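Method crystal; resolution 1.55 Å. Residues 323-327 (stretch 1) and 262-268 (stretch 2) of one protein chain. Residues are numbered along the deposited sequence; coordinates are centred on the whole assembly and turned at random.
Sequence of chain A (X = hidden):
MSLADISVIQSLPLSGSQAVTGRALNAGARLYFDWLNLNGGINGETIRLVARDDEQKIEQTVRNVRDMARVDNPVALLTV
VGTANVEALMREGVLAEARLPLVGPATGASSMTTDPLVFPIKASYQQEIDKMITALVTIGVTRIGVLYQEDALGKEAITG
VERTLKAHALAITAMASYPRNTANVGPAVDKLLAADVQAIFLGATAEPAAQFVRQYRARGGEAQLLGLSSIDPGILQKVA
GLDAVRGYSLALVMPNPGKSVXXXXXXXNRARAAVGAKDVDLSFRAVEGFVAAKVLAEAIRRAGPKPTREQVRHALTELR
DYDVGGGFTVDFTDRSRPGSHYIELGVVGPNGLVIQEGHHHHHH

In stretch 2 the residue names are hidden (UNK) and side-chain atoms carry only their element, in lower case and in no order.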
# COMPACT_ATOMS: atom_id res chain seq x y z
N ASP A 323 -7.59 -16.37 7.83
CA ASP A 323 -6.74 -15.70 8.81
C ASP A 323 -5.26 -15.81 8.45
O ASP A 323 -4.69 -16.90 8.48
CB ASP A 323 -6.97 -16.33 10.19
CG ASP A 323 -6.49 -15.46 11.34
OD1 ASP A 323 -5.57 -14.64 11.14
OD2 ASP A 323 -7.03 -15.62 12.46
N VAL A 324 -4.64 -14.68 8.12
CA VAL A 324 -3.23 -14.65 7.77
C VAL A 324 -2.41 -14.71 9.06
O VAL A 324 -1.20 -14.99 9.04
CB VAL A 324 -2.89 -13.35 7.00
CG1 VAL A 324 -1.42 -13.29 6.67
CG2 VAL A 324 -3.72 -13.28 5.72
N GLY A 325 -3.09 -14.46 10.17
CA GLY A 325 -2.45 -14.49 11.47
C GLY A 325 -2.94 -13.36 12.37
O GLY A 325 -3.16 -12.24 11.91
N GLY A 326 -3.12 -13.68 13.65
CA GLY A 326 -3.57 -12.68 14.61
C GLY A 326 -4.93 -12.06 14.37
O GLY A 326 -5.24 -11.00 14.92
N GLY A 327 -5.75 -12.69 13.54
CA GLY A 327 -7.07 -12.15 13.29
C GLY A 327 -7.16 -11.24 12.08
O GLY A 327 -8.21 -10.66 11.82
N UNK A 262 2.77 -9.50 17.50
CA UNK A 262 1.70 -9.81 16.55
C UNK A 262 2.13 -11.05 15.75
O UNK A 262 3.27 -11.12 15.28
c UNK A 262 0.54 -8.96 14.48
o UNK A 262 0.95 -9.52 13.47
c UNK A 262 1.47 -8.62 15.62
n UNK A 262 -0.74 -8.62 14.64
N UNK A 263 1.24 -12.04 15.61
CA UNK A 263 1.56 -13.27 14.86
C UNK A 263 2.16 -13.09 13.47
O UNK A 263 3.07 -13.82 13.09
c UNK A 263 0.23 -14.01 14.82
c UNK A 263 -0.40 -13.61 16.12
c UNK A 263 -0.11 -12.13 16.20
N UNK A 264 1.64 -12.13 12.70
CA UNK A 264 2.17 -11.91 11.36
C UNK A 264 3.59 -11.37 11.44
O UNK A 264 4.47 -11.79 10.68
c UNK A 264 1.90 -10.66 9.19
c UNK A 264 1.29 -10.93 10.56
c UNK A 264 -0.11 -11.50 10.39
N UNK A 265 3.82 -10.45 12.36
CA UNK A 265 5.15 -9.86 12.53
C UNK A 265 6.11 -10.94 13.02
O UNK A 265 7.27 -10.99 12.59
c UNK A 265 5.11 -8.68 13.53
c UNK A 265 6.50 -8.08 13.69
c UNK A 265 4.13 -7.61 13.02
c UNK A 265 4.37 -7.14 11.58
N UNK A 266 5.64 -11.81 13.90
CA UNK A 266 6.49 -12.88 14.39
C UNK A 266 6.85 -13.82 13.24
O UNK A 266 8.00 -14.24 13.12
n UNK A 266 4.19 -13.95 18.27
n UNK A 266 4.11 -16.05 17.35
n UNK A 266 2.19 -15.08 18.16
c UNK A 266 3.50 -15.03 17.92
c UNK A 266 5.62 -13.79 18.07
c UNK A 266 5.82 -13.65 15.53
c UNK A 266 5.98 -12.93 16.87
N UNK A 267 5.88 -14.13 12.38
CA UNK A 267 6.18 -15.02 11.26
C UNK A 267 7.16 -14.35 10.29
O UNK A 267 8.05 -15.01 9.74
c UNK A 267 4.91 -15.43 10.50
o UNK A 267 2.93 -16.33 8.75
o UNK A 267 4.18 -17.85 7.79
c UNK A 267 5.19 -16.56 9.50
c UNK A 267 4.01 -16.93 8.62
N UNK A 268 7.01 -13.05 10.09
CA UNK A 268 7.90 -12.31 9.21
C UNK A 268 9.33 -12.40 9.73
O UNK A 268 10.25 -12.70 8.97
c UNK A 268 7.66 -9.62 6.93
c UNK A 268 8.24 -10.01 8.14
c UNK A 268 7.45 -10.84 9.13
c UNK A 268 8.37 -8.84 6.02
c UNK A 268 10.25 -8.81 7.52
c UNK A 268 9.66 -8.43 6.32
c UNK A 268 9.54 -9.59 8.43
O HOH W 1 -2.61 -9.65 12.73
O HOH W 2 1.23 -15.27 10.70

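Position 262 carries two side-chain carbons, the second bonded to one oxygen and one nitrogen: a carboxamide, hence Asn262. Its OD1 accepts from the backbone N of position 265 at 3.2 Å (N-H...acceptor angle 156°) and, weakly, from the N of position 264 at 2.8 Å (127°), which makes it the N-cap of the helix that follows. The other end of the amide faces stretch 1 through solvent: ND2 donates to water 1 at 2.9 Å, and that water donates to Gly325 O at 2.8 Å.

At position 263 three carbons close a ring onto the backbone N, so the residue is Pro263, with a C-gamma exo pucker. Its CA-to-CB bond points toward stretch 1, and CB lies 3.6 Å from Gly326 N and 4.1 Å from Gly325 C, packing the ring against bare backbone.

Position 264 shows one carbon carrying two more, the beta-branched pattern of Val264. At chi1 177° (t), its CG2 sits 3.5 Å from Gly325 O, 3.9 Å from Val324 O and 4.3 Å from Val324 CG1, the last being an apolar side-chain contact.

Position 265 has four carbons, forked at the first, with one arm two carbons long: Ile265. It is buried, yet its side chain is out of reach of stretch 1 and makes no contact with it.

At position 266 three carbons lead to a nitrogen and then a carbon bearing two further nitrogens, a guanidinium group, so this is Arg266. The exposed side chain is likewise out of reach of stretch 1 and makes no contact with it.

Position 267 has three carbons, the third carrying two oxygens: Glu267. Its CA-to-CB bond points toward stretch 1, and water 2 lies within hydrogen-bonding distance of Glu267 OE1 (2.8 Å) and Val324 O (3.0 Å). The direct separation, Glu267 OE1 to Val324 O, is 4.4 Å.

Position 268 has one carbon followed by a six-carbon ring, which identifies Phe268. The ring is buried and out of reach of stretch 1.

No direct hydrogen bond joins the stretches; 205 Å² is buried by packing, while water 1 bridges Asn262 ND2 and Gly325 O, and water 2 sits between Glu267 OE1 and Val324 O. Asp323 OD1 accepts from Gly325 N (2.7 Å) and Gly327 N (3.1 Å), bracing the glycine turn from within. The close approach depends on absent side chains: an ideal CB on Gly326 would lie 2.9 Å from Pro263 CD, a clash, and one on Gly325 would come tightly to 3.2 Å from Val264 CG2. Backbone angles independently call for glycine at Gly325 (phi/psi 140/140) and favour it at Gly326 (62/17).

Stretch 2 (262-268) NPVIREF
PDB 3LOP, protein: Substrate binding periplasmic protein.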